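Local coordinates for uncharacterized protein (Mycobacterium tuberculosis, PDB 3KFW) that is of unknown function but probably binds DNA as a PaaX-like transcriptional repressor, at residues A[18-23]-A[54-59]; A[27-32]-A[228-233]; A[87-92]-A[141-146]; A[157-162]-A[199-204]; A[170-175]-A[213-218]. All blocks are in the same frame, centred on the assembly; numbering follows the deposited sequence.

Interaction 1: residues A[18-23]-A[54-59]; sequences PAWATA and VRSADG
The Trp20 indole lies with one face over Ser56, whose OG sits 3.1 Å above the ring plane and toward the rim. Beside it, Ser56 CB stands 3.7 Å from the centroid of the six-membered ring, 22° off its normal, a CH-pi contact. At the ring edge, near the plane, Trp20 CZ3 comes 3.6 Å from Val54 O. The Asp58 carboxylate is turned 55° against the ring, and its side chain crosses Trp20 at about a right angle, Asp58 CB approaching Trp20 CG at 4.0 Å. With CG anti to its own carbonyl carbon (chi1 -68°), Trp20 starts toward the turn.

Residues 54-59 form the tip of the hairpin that joins strands 53-56 and 59-62, as in the wing of a winged helix-turn-helix domain. A type I turn closes it, and Ser56 OG accepts from Asp58 N at 3.0 Å, an ST turn that fixes the hydroxyl under the indole. Gly59 has a positive phi and lies where a side chain would meet Ala21 O; its CA instead makes a CA-H...O contact with that oxygen at 3.6 Å. Ala21 pairs by backbone hydrogen bonding with Tyr60, while Trp20 also packs on Arg61.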
# COMPACT_ATOMS: atom_id res chain seq x y z
N PRO A 18 -41.67 -7.90 -27.14
CA PRO A 18 -41.87 -7.01 -28.32
C PRO A 18 -43.25 -6.39 -28.48
O PRO A 18 -43.49 -5.70 -29.48
CB PRO A 18 -41.64 -7.98 -29.53
CG PRO A 18 -42.23 -9.25 -29.06
CD PRO A 18 -41.85 -9.32 -27.53
N ALA A 19 -44.19 -6.68 -27.59
CA ALA A 19 -45.51 -6.03 -27.68
C ALA A 19 -45.40 -4.47 -27.55
O ALA A 19 -44.40 -3.97 -27.04
CB ALA A 19 -46.48 -6.63 -26.64
N TRP A 20 -46.38 -3.74 -28.04
CA TRP A 20 -46.34 -2.25 -28.12
C TRP A 20 -47.43 -1.84 -27.21
O TRP A 20 -48.42 -2.59 -27.05
CB TRP A 20 -46.75 -1.75 -29.50
CG TRP A 20 -45.80 -2.06 -30.59
CD1 TRP A 20 -45.77 -3.20 -31.36
CD2 TRP A 20 -44.72 -1.22 -31.06
NE1 TRP A 20 -44.74 -3.12 -32.25
CE2 TRP A 20 -44.09 -1.91 -32.11
CE3 TRP A 20 -44.20 0.01 -30.66
CZ2 TRP A 20 -42.99 -1.39 -32.79
CZ3 TRP A 20 -43.10 0.54 -31.35
CH2 TRP A 20 -42.51 -0.17 -32.40
N ALA A 21 -47.25 -0.66 -26.62
CA ALA A 21 -48.17 -0.11 -25.66
C ALA A 21 -48.61 1.30 -26.16
O ALA A 21 -47.75 2.18 -26.38
CB ALA A 21 -47.50 -0.03 -24.31
N THR A 22 -49.92 1.50 -26.34
CA THR A 22 -50.44 2.78 -26.82
C THR A 22 -50.32 3.81 -25.74
O THR A 22 -50.42 3.48 -24.54
CB THR A 22 -51.94 2.71 -27.24
OG1 THR A 22 -52.79 2.64 -26.08
CG2 THR A 22 -52.21 1.50 -28.21
N ALA A 23 -50.13 5.06 -26.14
CA ALA A 23 -50.29 6.21 -25.24
C ALA A 23 -51.43 6.05 -24.24
O ALA A 23 -51.23 6.16 -23.05
CB ALA A 23 -50.51 7.44 -26.05
N VAL A 54 -38.84 3.39 -28.79
CA VAL A 54 -39.12 3.51 -30.19
C VAL A 54 -40.67 3.66 -30.30
O VAL A 54 -41.40 3.07 -29.51
CB VAL A 54 -38.57 2.25 -30.94
CG1 VAL A 54 -37.06 2.31 -31.02
CG2 VAL A 54 -38.95 0.93 -30.20
N ARG A 55 -41.16 4.48 -31.25
CA ARG A 55 -42.60 4.57 -31.47
C ARG A 55 -43.07 4.07 -32.84
O ARG A 55 -42.35 4.08 -33.83
CB ARG A 55 -43.15 5.99 -31.19
CG ARG A 55 -42.85 7.07 -32.21
CD ARG A 55 -43.53 8.38 -31.80
NE ARG A 55 -43.07 9.57 -32.55
CZ ARG A 55 -42.04 9.58 -33.42
NH1 ARG A 55 -41.33 8.48 -33.61
NH2 ARG A 55 -41.69 10.70 -34.06
N SER A 56 -44.32 3.64 -32.91
CA SER A 56 -44.86 3.24 -34.18
C SER A 56 -46.32 3.61 -34.16
O SER A 56 -46.80 4.14 -33.17
CB SER A 56 -44.67 1.74 -34.33
OG SER A 56 -45.58 1.07 -33.49
N ALA A 57 -47.03 3.31 -35.23
CA ALA A 57 -48.49 3.41 -35.25
C ALA A 57 -49.15 2.62 -34.12
O ALA A 57 -50.20 3.04 -33.61
CB ALA A 57 -49.04 2.98 -36.58
N ASP A 58 -48.54 1.52 -33.68
CA ASP A 58 -49.15 0.77 -32.55
C ASP A 58 -48.75 1.25 -31.13
O ASP A 58 -49.28 0.75 -30.12
CB ASP A 58 -48.94 -0.73 -32.71
CG ASP A 58 -49.46 -1.25 -34.03
OD1 ASP A 58 -50.66 -1.18 -34.34
OD2 ASP A 58 -48.64 -1.74 -34.81
N GLY A 59 -47.82 2.20 -31.08
CA GLY A 59 -47.55 2.97 -29.86
C GLY A 59 -46.08 2.96 -29.47
O GLY A 59 -45.24 3.48 -30.19

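Interaction 2: residues A[27-32]-A[228-233]; sequences IQLTAD and KRRDAT
Arg229 and Asp32 reach toward each other tip to tip, with the guanidinium and carboxylate planes 85° apart. Asp32 OD1 lies near the guanidinium plane, at its edge, and makes a salt bridge with Arg229 NH2 at 2.9 Å. The same nitrogen donates to Leu29 O at 2.8 Å in a bond straight to 166°; this oxygen is in the guanidinium plane, although the donor is tilted from the carbonyl plane. A positive group so near the C-terminal end of helix 23-30 should suit that end of the helix dipole, and it probably eases the approach of Asp32 OD1 to Gln28 O, two acceptors 3.2 Å apart.

One guanidinium face is covered by Leu29 CD2, 3.7 Å above the plane. The other methyl, Leu29 CD1, rests 3.8 Å from Arg230 CG, and Leu29 slides past Thr233 in the opposite direction. Thr233 OG1, anti to its own carbonyl carbon (chi1 -50°), bonds back to Arg229 O, while its CG2 is 3.7 Å from Gln28 NE2. The contact thus joins the N-terminal PaaX-like domain, probably a winged helix, to the far end of helix 212-234. Val12 of helix 5-13 packs on Leu29, and Val12 O and Leu14 O accept from Arg230 NH2.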
# COMPACT_ATOMS: atom_id res chain seq x y z
N ILE A 27 -51.12 5.99 -20.37
CA ILE A 27 -51.85 6.98 -19.54
C ILE A 27 -52.57 6.26 -18.39
O ILE A 27 -52.51 6.70 -17.24
CB ILE A 27 -52.85 7.86 -20.34
CG1 ILE A 27 -52.11 8.93 -21.15
CG2 ILE A 27 -53.84 8.54 -19.41
CD1 ILE A 27 -52.90 9.45 -22.41
N GLN A 28 -53.21 5.13 -18.70
CA GLN A 28 -53.94 4.35 -17.70
C GLN A 28 -53.04 3.69 -16.65
O GLN A 28 -53.32 3.76 -15.48
CB GLN A 28 -54.84 3.33 -18.39
CG GLN A 28 -55.94 4.02 -19.16
CD GLN A 28 -56.78 3.09 -20.02
OE1 GLN A 28 -57.92 2.77 -19.65
NE2 GLN A 28 -56.24 2.67 -21.18
N LEU A 29 -51.95 3.08 -17.08
CA LEU A 29 -51.06 2.37 -16.15
C LEU A 29 -50.18 3.32 -15.35
O LEU A 29 -49.63 2.95 -14.31
CB LEU A 29 -50.17 1.42 -16.94
CG LEU A 29 -50.88 0.22 -17.60
CD1 LEU A 29 -50.24 -0.29 -18.93
CD2 LEU A 29 -50.99 -0.87 -16.55
N THR A 30 -50.05 4.54 -15.84
CA THR A 30 -49.11 5.49 -15.28
C THR A 30 -49.71 6.39 -14.20
O THR A 30 -48.97 7.12 -13.54
CB THR A 30 -48.51 6.35 -16.42
OG1 THR A 30 -47.22 6.82 -16.04
CG2 THR A 30 -49.42 7.54 -16.77
N ALA A 31 -51.03 6.33 -14.02
CA ALA A 31 -51.82 7.31 -13.23
C ALA A 31 -51.97 6.99 -11.73
O ALA A 31 -52.14 7.89 -10.89
CB ALA A 31 -53.20 7.51 -13.86
N ASP A 32 -51.96 5.71 -11.40
CA ASP A 32 -51.99 5.26 -10.01
C ASP A 32 -50.67 5.69 -9.37
O ASP A 32 -50.52 5.67 -8.15
CB ASP A 32 -52.12 3.75 -9.95
CG ASP A 32 -52.93 3.17 -11.15
OD1 ASP A 32 -52.64 3.46 -12.38
OD2 ASP A 32 -53.87 2.40 -10.82
N LYS A 228 -48.78 -7.97 -14.74
CA LYS A 228 -50.20 -8.33 -14.68
C LYS A 228 -51.17 -7.12 -14.90
O LYS A 228 -52.20 -7.25 -15.57
CB LYS A 228 -50.49 -9.08 -13.38
CG LYS A 228 -51.92 -9.57 -13.26
CD LYS A 228 -52.12 -10.27 -11.92
CE LYS A 228 -53.61 -10.52 -11.62
NZ LYS A 228 -53.71 -11.01 -10.21
N ARG A 229 -50.82 -5.96 -14.34
CA ARG A 229 -51.56 -4.70 -14.53
C ARG A 229 -51.68 -4.31 -16.00
O ARG A 229 -52.66 -3.69 -16.42
CB ARG A 229 -50.85 -3.56 -13.81
CG ARG A 229 -51.07 -3.52 -12.33
CD ARG A 229 -50.35 -2.35 -11.71
NE ARG A 229 -50.99 -1.06 -11.99
CZ ARG A 229 -50.44 -0.06 -12.71
NH1 ARG A 229 -49.22 -0.19 -13.24
NH2 ARG A 229 -51.13 1.07 -12.90
N ARG A 230 -50.65 -4.66 -16.76
CA ARG A 230 -50.53 -4.30 -18.16
C ARG A 230 -51.26 -5.28 -19.06
O ARG A 230 -51.49 -4.97 -20.23
CB ARG A 230 -49.05 -4.20 -18.52
CG ARG A 230 -48.77 -3.70 -19.88
CD ARG A 230 -47.34 -3.91 -20.30
NE ARG A 230 -46.89 -5.29 -20.16
CZ ARG A 230 -45.80 -5.60 -19.49
NH1 ARG A 230 -45.41 -6.86 -19.36
NH2 ARG A 230 -45.09 -4.63 -18.92
N ASP A 231 -51.63 -6.44 -18.55
CA ASP A 231 -52.52 -7.35 -19.29
C ASP A 231 -53.96 -7.03 -18.98
O ASP A 231 -54.82 -7.14 -19.84
CB ASP A 231 -52.26 -8.81 -18.93
CG ASP A 231 -50.78 -9.16 -18.94
OD1 ASP A 231 -50.01 -8.52 -19.70
OD2 ASP A 231 -50.38 -10.06 -18.18
N ALA A 232 -54.22 -6.64 -17.73
CA ALA A 232 -55.55 -6.18 -17.31
C ALA A 232 -56.08 -5.06 -18.22
O ALA A 232 -57.20 -5.16 -18.79
CB ALA A 232 -55.51 -5.74 -15.85
N THR A 233 -55.25 -4.02 -18.38
CA THR A 233 -55.54 -2.88 -19.27
C THR A 233 -55.54 -3.22 -20.76
O THR A 233 -56.44 -2.78 -21.50
CB THR A 233 -54.57 -1.71 -19.00
OG1 THR A 233 -54.53 -1.44 -17.59
CG2 THR A 233 -54.99 -0.45 -19.75

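Interaction 3: residues A[87-92]-A[141-146]; sequences NWHMLI and VRMLTA
Strands 88-92 and 141-146 are antiparallel neighbours, joining the inner strand 88-93 of the central domain's sheet to strand 141-147 at the sheet's margin within this chain. Six backbone hydrogen bonds tie them, in hydrogen-bonded pairs Trp88 with Ala146, Met90 with Leu144 and Ile92 with Arg142. The shortest is Trp88 N to Ala146 O, 2.7 Å; that oxygen also lies in plane at the edge of the indole, 3.4 Å from Trp88 CD1.

On the face bearing Met90, the selenomethionine CG is anti to the backbone N (chi1 -154°), and the side chain lies beside Leu144, both pointing the same way. Met90 SE meets Ala146 CB at 4.1 Å. The strand order, 116-119, 122-126, 88-93, 141-147, matches the sheet order of a ferredoxin-like fold, consistent with the Cas2-like family of this domain, although no helix links 122-126 to 141-147 here. On the opposite face the Leu91 side chain crosses that of Met143, Leu91 CD2 coming 3.6 Å from Met143 CG, and touches Val141 CG2, while Met143 SE approaches the His89 ring obliquely, 5.2 Å from its centroid.

Thr145 and Ala146 pair in turn with a strand of the second subunit, so the sheet runs on across the interface. There Met90 packs on Met90 of that subunit, and Arg142 forms salt bridges with Asp148 and Asp153 of the second subunit.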
# COMPACT_ATOMS: atom_id res chain seq x y z
N ASN A 87 -12.04 -22.65 -4.16
CA ASN A 87 -11.09 -21.79 -4.84
C ASN A 87 -11.58 -20.36 -4.94
O ASN A 87 -12.79 -20.14 -5.10
CB ASN A 87 -10.76 -22.31 -6.22
CG ASN A 87 -9.96 -23.59 -6.17
OD1 ASN A 87 -8.76 -23.57 -5.95
ND2 ASN A 87 -10.63 -24.70 -6.41
N TRP A 88 -10.64 -19.42 -4.87
CA TRP A 88 -10.90 -18.02 -4.97
C TRP A 88 -10.18 -17.43 -6.19
O TRP A 88 -9.03 -17.77 -6.48
CB TRP A 88 -10.37 -17.32 -3.70
CG TRP A 88 -11.12 -17.72 -2.46
CD1 TRP A 88 -11.03 -18.94 -1.80
CD2 TRP A 88 -12.06 -16.94 -1.73
NE1 TRP A 88 -11.85 -18.93 -0.71
CE2 TRP A 88 -12.50 -17.73 -0.63
CE3 TRP A 88 -12.54 -15.64 -1.87
CZ2 TRP A 88 -13.44 -17.27 0.30
CZ3 TRP A 88 -13.45 -15.16 -0.94
CH2 TRP A 88 -13.92 -16.01 0.14
N HIS A 89 -10.85 -16.53 -6.90
CA HIS A 89 -10.17 -15.67 -7.84
C HIS A 89 -9.44 -14.59 -7.08
O HIS A 89 -10.00 -14.03 -6.14
CB HIS A 89 -11.17 -15.03 -8.82
CG HIS A 89 -11.65 -15.99 -9.88
ND1 HIS A 89 -12.88 -15.87 -10.51
CD2 HIS A 89 -11.05 -17.09 -10.41
CE1 HIS A 89 -13.00 -16.83 -11.39
NE2 HIS A 89 -11.91 -17.58 -11.35
N MSE A 90 -8.22 -14.29 -7.49
CA MSE A 90 -7.42 -13.26 -6.83
C MSE A 90 -6.79 -12.29 -7.80
O MSE A 90 -6.08 -12.66 -8.72
CB MSE A 90 -6.34 -13.89 -6.00
CG MSE A 90 -5.90 -13.02 -4.84
SE MSE A 90 -4.73 -14.03 -3.64
CE MSE A 90 -3.20 -13.15 -4.43
N LEU A 91 -7.04 -11.03 -7.58
CA LEU A 91 -6.48 -10.05 -8.43
C LEU A 91 -5.62 -9.12 -7.58
O LEU A 91 -6.12 -8.48 -6.69
CB LEU A 91 -7.60 -9.31 -9.16
CG LEU A 91 -8.51 -10.09 -10.13
CD1 LEU A 91 -9.69 -9.15 -10.58
CD2 LEU A 91 -7.76 -10.60 -11.32
N ILE A 92 -4.32 -9.09 -7.88
CA ILE A 92 -3.29 -8.29 -7.23
C ILE A 92 -2.98 -7.10 -8.13
O ILE A 92 -2.54 -7.29 -9.25
CB ILE A 92 -1.96 -9.13 -7.10
CG1 ILE A 92 -2.19 -10.46 -6.43
CG2 ILE A 92 -0.85 -8.34 -6.33
CD1 ILE A 92 -2.84 -10.30 -5.12
N VAL A 141 -3.08 -6.19 -13.49
CA VAL A 141 -3.24 -6.93 -12.24
C VAL A 141 -2.59 -8.30 -12.46
O VAL A 141 -2.45 -8.73 -13.60
CB VAL A 141 -4.73 -7.14 -11.88
CG1 VAL A 141 -5.34 -5.85 -11.35
CG2 VAL A 141 -5.51 -7.66 -13.08
N ARG A 142 -2.18 -8.98 -11.41
CA ARG A 142 -1.76 -10.37 -11.61
C ARG A 142 -2.87 -11.28 -11.11
O ARG A 142 -3.40 -11.06 -10.03
CB ARG A 142 -0.42 -10.66 -10.94
CG ARG A 142 0.08 -12.05 -11.20
CD ARG A 142 1.52 -12.07 -11.54
NE ARG A 142 1.89 -13.38 -12.08
CZ ARG A 142 2.93 -13.58 -12.87
NH1 ARG A 142 3.72 -12.57 -13.21
NH2 ARG A 142 3.20 -14.80 -13.32
N MSE A 143 -3.27 -12.25 -11.93
CA MSE A 143 -4.41 -13.09 -11.64
C MSE A 143 -3.85 -14.36 -11.03
O MSE A 143 -2.98 -15.00 -11.61
CB MSE A 143 -5.20 -13.38 -12.93
CG MSE A 143 -6.72 -13.77 -12.78
SE MSE A 143 -7.25 -15.62 -12.17
CE MSE A 143 -6.35 -16.76 -13.52
N LEU A 144 -4.34 -14.71 -9.85
CA LEU A 144 -4.00 -15.99 -9.23
C LEU A 144 -5.27 -16.68 -8.80
O LEU A 144 -6.32 -16.08 -8.73
CB LEU A 144 -3.10 -15.77 -8.01
CG LEU A 144 -1.74 -15.06 -8.13
CD1 LEU A 144 -1.19 -14.84 -6.78
CD2 LEU A 144 -0.83 -15.98 -8.83
N THR A 145 -5.17 -17.96 -8.52
CA THR A 145 -6.24 -18.72 -7.86
C THR A 145 -5.71 -18.99 -6.45
O THR A 145 -4.52 -19.23 -6.27
CB THR A 145 -6.57 -20.02 -8.67
OG1 THR A 145 -6.89 -19.67 -10.03
CG2 THR A 145 -7.77 -20.79 -8.08
N ALA A 146 -6.57 -18.92 -5.45
CA ALA A 146 -6.10 -19.24 -4.10
C ALA A 146 -7.10 -19.99 -3.27
O ALA A 146 -8.30 -20.00 -3.57
CB ALA A 146 -5.67 -17.98 -3.34

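Interaction 4: residues A[157-162]-A[199-204]; sequences QLWDLS and PMLPAE
Trp159 is where the backbone leaves helix 151-158, and it faces the irregular loop 199-204 with its CA 7.6 Å from Pro199 CA. Asp160 centres an inverse gamma turn and serves as N-cap of helix 161-177, its OD1 bonded to Gly163 N; loop 199-204 packs against this link, where the central Cas2-like part meets the C-terminal part. Asp160 OD2 has a second task, a salt bridge to Arg101 of the third subunit.

Across the contact everything is apolar. Trp159 CG, anti to the carbonyl carbon (chi1 -59°), starts the ring toward Pro199. Pro199 CB sits over the centre of the indole, 3.7 Å from the centroid of the five-membered ring and only 10° off its normal, a CH-pi contact. Leu158 CB lies on the opposite face, 3.6 Å above the plane and toward the rim. Leu201 divides its two methyls: CD1 meets Leu161 CD2 tip to tip at 3.8 Å, whereas CD2 comes obliquely to the indole and stops 3.6 Å from Trp159 CZ3.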
# COMPACT_ATOMS: atom_id res chain seq x y z
N GLN A 157 -14.57 -11.05 6.09
CA GLN A 157 -13.49 -10.04 6.18
C GLN A 157 -13.44 -9.15 4.89
O GLN A 157 -13.24 -7.95 4.98
CB GLN A 157 -12.17 -10.80 6.42
CG GLN A 157 -11.14 -10.22 7.35
CD GLN A 157 -11.66 -9.89 8.76
OE1 GLN A 157 -12.27 -10.73 9.44
NE2 GLN A 157 -11.42 -8.65 9.19
N LEU A 158 -13.71 -9.75 3.72
CA LEU A 158 -13.86 -9.05 2.47
C LEU A 158 -15.14 -8.21 2.37
O LEU A 158 -15.14 -7.11 1.79
CB LEU A 158 -13.88 -10.08 1.37
CG LEU A 158 -12.72 -11.04 1.15
CD1 LEU A 158 -13.15 -12.06 0.16
CD2 LEU A 158 -11.45 -10.31 0.67
N TRP A 159 -16.28 -8.73 2.85
CA TRP A 159 -17.53 -7.93 2.83
C TRP A 159 -18.14 -7.77 4.24
O TRP A 159 -17.92 -8.62 5.13
CB TRP A 159 -18.55 -8.62 1.96
CG TRP A 159 -18.09 -8.82 0.57
CD1 TRP A 159 -18.18 -7.91 -0.49
CD2 TRP A 159 -17.52 -10.01 0.03
NE1 TRP A 159 -17.67 -8.49 -1.64
CE2 TRP A 159 -17.26 -9.76 -1.37
CE3 TRP A 159 -17.23 -11.27 0.55
CZ2 TRP A 159 -16.70 -10.73 -2.21
CZ3 TRP A 159 -16.67 -12.25 -0.29
CH2 TRP A 159 -16.40 -11.96 -1.66
N ASP A 160 -18.90 -6.69 4.43
CA ASP A 160 -19.65 -6.46 5.62
C ASP A 160 -20.90 -7.33 5.52
O ASP A 160 -21.94 -6.88 5.10
CB ASP A 160 -20.03 -4.98 5.72
CG ASP A 160 -20.88 -4.64 6.98
OD1 ASP A 160 -21.11 -5.52 7.83
OD2 ASP A 160 -21.36 -3.50 7.12
N LEU A 161 -20.81 -8.59 5.90
CA LEU A 161 -21.93 -9.49 5.72
C LEU A 161 -23.09 -9.25 6.65
O LEU A 161 -24.24 -9.39 6.23
CB LEU A 161 -21.48 -10.91 5.92
CG LEU A 161 -20.46 -11.40 4.93
CD1 LEU A 161 -20.00 -12.79 5.38
CD2 LEU A 161 -21.02 -11.41 3.51
N SER A 162 -22.82 -8.98 7.94
CA SER A 162 -23.93 -8.71 8.88
C SER A 162 -24.65 -7.40 8.49
O SER A 162 -25.86 -7.32 8.59
CB SER A 162 -23.44 -8.64 10.30
OG SER A 162 -22.49 -7.58 10.39
N PRO A 199 -22.75 -10.03 -2.74
CA PRO A 199 -21.48 -10.70 -3.01
C PRO A 199 -21.62 -12.06 -3.66
O PRO A 199 -20.61 -12.64 -4.03
CB PRO A 199 -20.81 -10.77 -1.64
CG PRO A 199 -21.89 -10.61 -0.67
CD PRO A 199 -22.89 -9.72 -1.31
N MSE A 200 -22.86 -12.56 -3.83
CA MSE A 200 -23.13 -13.73 -4.67
C MSE A 200 -22.34 -14.91 -4.19
O MSE A 200 -21.66 -15.55 -4.99
CB MSE A 200 -22.64 -13.44 -6.08
CG MSE A 200 -23.54 -13.88 -7.11
SE MSE A 200 -25.12 -12.82 -6.80
CE MSE A 200 -24.76 -11.32 -7.99
N LEU A 201 -22.42 -15.16 -2.88
CA LEU A 201 -21.56 -16.14 -2.24
C LEU A 201 -22.09 -17.54 -2.52
O LEU A 201 -23.30 -17.74 -2.60
CB LEU A 201 -21.50 -15.88 -0.71
CG LEU A 201 -20.69 -14.69 -0.15
CD1 LEU A 201 -20.82 -14.56 1.34
CD2 LEU A 201 -19.20 -14.78 -0.47
N PRO A 202 -21.20 -18.53 -2.62
CA PRO A 202 -21.71 -19.90 -2.77
C PRO A 202 -22.38 -20.40 -1.48
O PRO A 202 -21.95 -20.01 -0.38
CB PRO A 202 -20.44 -20.71 -3.00
CG PRO A 202 -19.39 -19.97 -2.24
CD PRO A 202 -19.77 -18.52 -2.26
N ALA A 203 -23.40 -21.26 -1.63
CA ALA A 203 -24.06 -22.01 -0.54
C ALA A 203 -23.30 -22.14 0.78
O ALA A 203 -23.75 -21.65 1.79
CB ALA A 203 -24.46 -23.37 -1.02
N GLU A 204 -22.14 -22.80 0.76
CA GLU A 204 -21.35 -23.12 1.97
C GLU A 204 -20.94 -21.91 2.79
O GLU A 204 -20.54 -22.07 3.95
CB GLU A 204 -20.05 -23.84 1.60
CG GLU A 204 -20.23 -25.15 0.87
CD GLU A 204 -20.44 -25.00 -0.66
OE1 GLU A 204 -21.43 -24.36 -1.14
OE2 GLU A 204 -19.58 -25.55 -1.39

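Interaction 5: residues A[170-175]-A[213-218]; sequences RLLGDM and AGLRAA
Among the residues that meet here, the shortest polar bond is helical, Met175 N to Leu171 O at 3.0 Å, and it holds two residues of helix 161-177 facing helix 212-234. On the partner helix Gly214 O accepts from Ala218 N at 3.1 Å, and the same oxygen is touched from across by Leu172 CD2 at 3.5 Å. Gly214 has no side chain here; a CB would point at the other helix and sit tight against Leu172 CD1.

The two segments run in roughly the same direction, 31° apart, with axes 10.3 Å from each other at closest, so the side chains have to span the distance. This is a helix pair within the helical C-terminal domain. Leu172 CG is anti to its carbonyl carbon (chi1 -69°); from it CD2 lies 4.2 Å from Ala218 CB. Leu215 answers from the other helix, its CD2 lying 4.0 Å from Leu171 CB. Farther along, the selenomethionine Met175 bends at chi2 and chi3, and its CE rests 4.1 Å from Ala218 O. Helix 181-195 packs on both partners: Ala190 meets Leu171, and Met191 touches Leu215 and Ala218. Pro211 adds a contact to Leu172.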
# COMPACT_ATOMS: atom_id res chain seq x y z
N ARG A 170 -34.22 -4.96 6.51
CA ARG A 170 -34.95 -3.68 6.63
C ARG A 170 -35.80 -3.38 5.36
O ARG A 170 -36.92 -2.88 5.47
CB ARG A 170 -34.00 -2.52 6.90
CG ARG A 170 -34.32 -1.74 8.21
CD ARG A 170 -33.11 -0.85 8.68
NE ARG A 170 -32.46 -0.19 7.52
CZ ARG A 170 -31.14 -0.20 7.26
NH1 ARG A 170 -30.26 -0.80 8.07
NH2 ARG A 170 -30.70 0.43 6.16
N LEU A 171 -35.25 -3.69 4.17
CA LEU A 171 -35.97 -3.57 2.90
C LEU A 171 -37.16 -4.53 2.74
O LEU A 171 -38.16 -4.14 2.14
CB LEU A 171 -35.00 -3.74 1.73
CG LEU A 171 -34.01 -2.60 1.54
CD1 LEU A 171 -32.92 -3.00 0.60
CD2 LEU A 171 -34.66 -1.31 1.09
N LEU A 172 -37.04 -5.76 3.25
CA LEU A 172 -38.17 -6.71 3.33
C LEU A 172 -39.31 -6.12 4.20
O LEU A 172 -40.45 -6.05 3.74
CB LEU A 172 -37.72 -8.14 3.80
CG LEU A 172 -36.84 -8.92 2.76
CD1 LEU A 172 -35.91 -10.05 3.30
CD2 LEU A 172 -37.60 -9.42 1.47
N GLY A 173 -38.99 -5.68 5.43
CA GLY A 173 -39.90 -4.88 6.30
C GLY A 173 -40.52 -3.64 5.62
O GLY A 173 -41.72 -3.37 5.80
N ASP A 174 -39.73 -2.92 4.81
CA ASP A 174 -40.21 -1.76 4.06
C ASP A 174 -41.30 -2.16 3.03
O ASP A 174 -42.33 -1.46 2.92
CB ASP A 174 -39.06 -1.05 3.33
CG ASP A 174 -38.16 -0.19 4.25
OD1 ASP A 174 -38.49 0.02 5.46
OD2 ASP A 174 -37.11 0.31 3.75
N MSE A 175 -41.04 -3.23 2.26
CA MSE A 175 -42.04 -3.82 1.36
C MSE A 175 -43.31 -4.28 2.11
O MSE A 175 -44.42 -3.83 1.80
CB MSE A 175 -41.44 -4.96 0.53
CG MSE A 175 -42.32 -5.47 -0.68
SE MSE A 175 -42.58 -4.05 -2.01
CE MSE A 175 -41.25 -4.56 -3.37
N ALA A 213 -32.35 -14.50 -1.26
CA ALA A 213 -33.51 -15.18 -1.86
C ALA A 213 -34.84 -14.45 -1.59
O ALA A 213 -35.72 -14.33 -2.50
CB ALA A 213 -33.57 -16.62 -1.39
N GLY A 214 -34.99 -13.99 -0.34
CA GLY A 214 -36.12 -13.16 0.08
C GLY A 214 -36.18 -11.91 -0.79
O GLY A 214 -37.26 -11.53 -1.26
N LEU A 215 -35.02 -11.27 -1.01
CA LEU A 215 -35.00 -10.01 -1.78
C LEU A 215 -35.32 -10.24 -3.27
O LEU A 215 -36.11 -9.51 -3.84
CB LEU A 215 -33.69 -9.24 -1.57
CG LEU A 215 -33.40 -8.57 -0.20
CD1 LEU A 215 -31.91 -8.38 0.01
CD2 LEU A 215 -34.11 -7.24 -0.04
N ARG A 216 -34.76 -11.27 -3.89
CA ARG A 216 -35.13 -11.69 -5.25
C ARG A 216 -36.62 -12.04 -5.43
O ARG A 216 -37.24 -11.57 -6.42
CB ARG A 216 -34.25 -12.85 -5.74
CG ARG A 216 -32.89 -12.40 -6.10
CD ARG A 216 -31.90 -13.51 -6.36
NE ARG A 216 -30.61 -12.85 -6.51
CZ ARG A 216 -29.66 -12.82 -5.56
NH1 ARG A 216 -29.87 -13.48 -4.42
NH2 ARG A 216 -28.52 -12.13 -5.76
N ALA A 217 -37.21 -12.84 -4.52
CA ALA A 217 -38.66 -13.18 -4.56
C ALA A 217 -39.57 -11.93 -4.50
O ALA A 217 -40.56 -11.84 -5.26
CB ALA A 217 -39.04 -14.18 -3.47
N ALA A 218 -39.21 -10.97 -3.65
CA ALA A 218 -39.99 -9.77 -3.46
C ALA A 218 -39.87 -8.90 -4.70
O ALA A 218 -40.86 -8.27 -5.11
CB ALA A 218 -39.50 -9.02 -2.26

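Overall arrangement
The five contacts run along an elongated chain, with interactions 1 and 2 at one end and 3 and 4 at the other; the centres of 1 and 3 are about 48 Å apart. Interactions 1 and 2 adjoin in sequence, their centres about 15 Å apart. Interaction 2 brings the end of the chain back to the N-terminal domain, so 3, 4 and 5 all fall between its segments in sequence. Helix 212-234 serves both 2 and 5, their centres about 24 Å apart. Interaction 4 touches both 3 and 5: Leu158 CD1 touches Trp88 CZ3 of interaction 3 at 3.3 Å, and Met200 SE packs 3.6 Å from Arg216 NH2 of interaction 5.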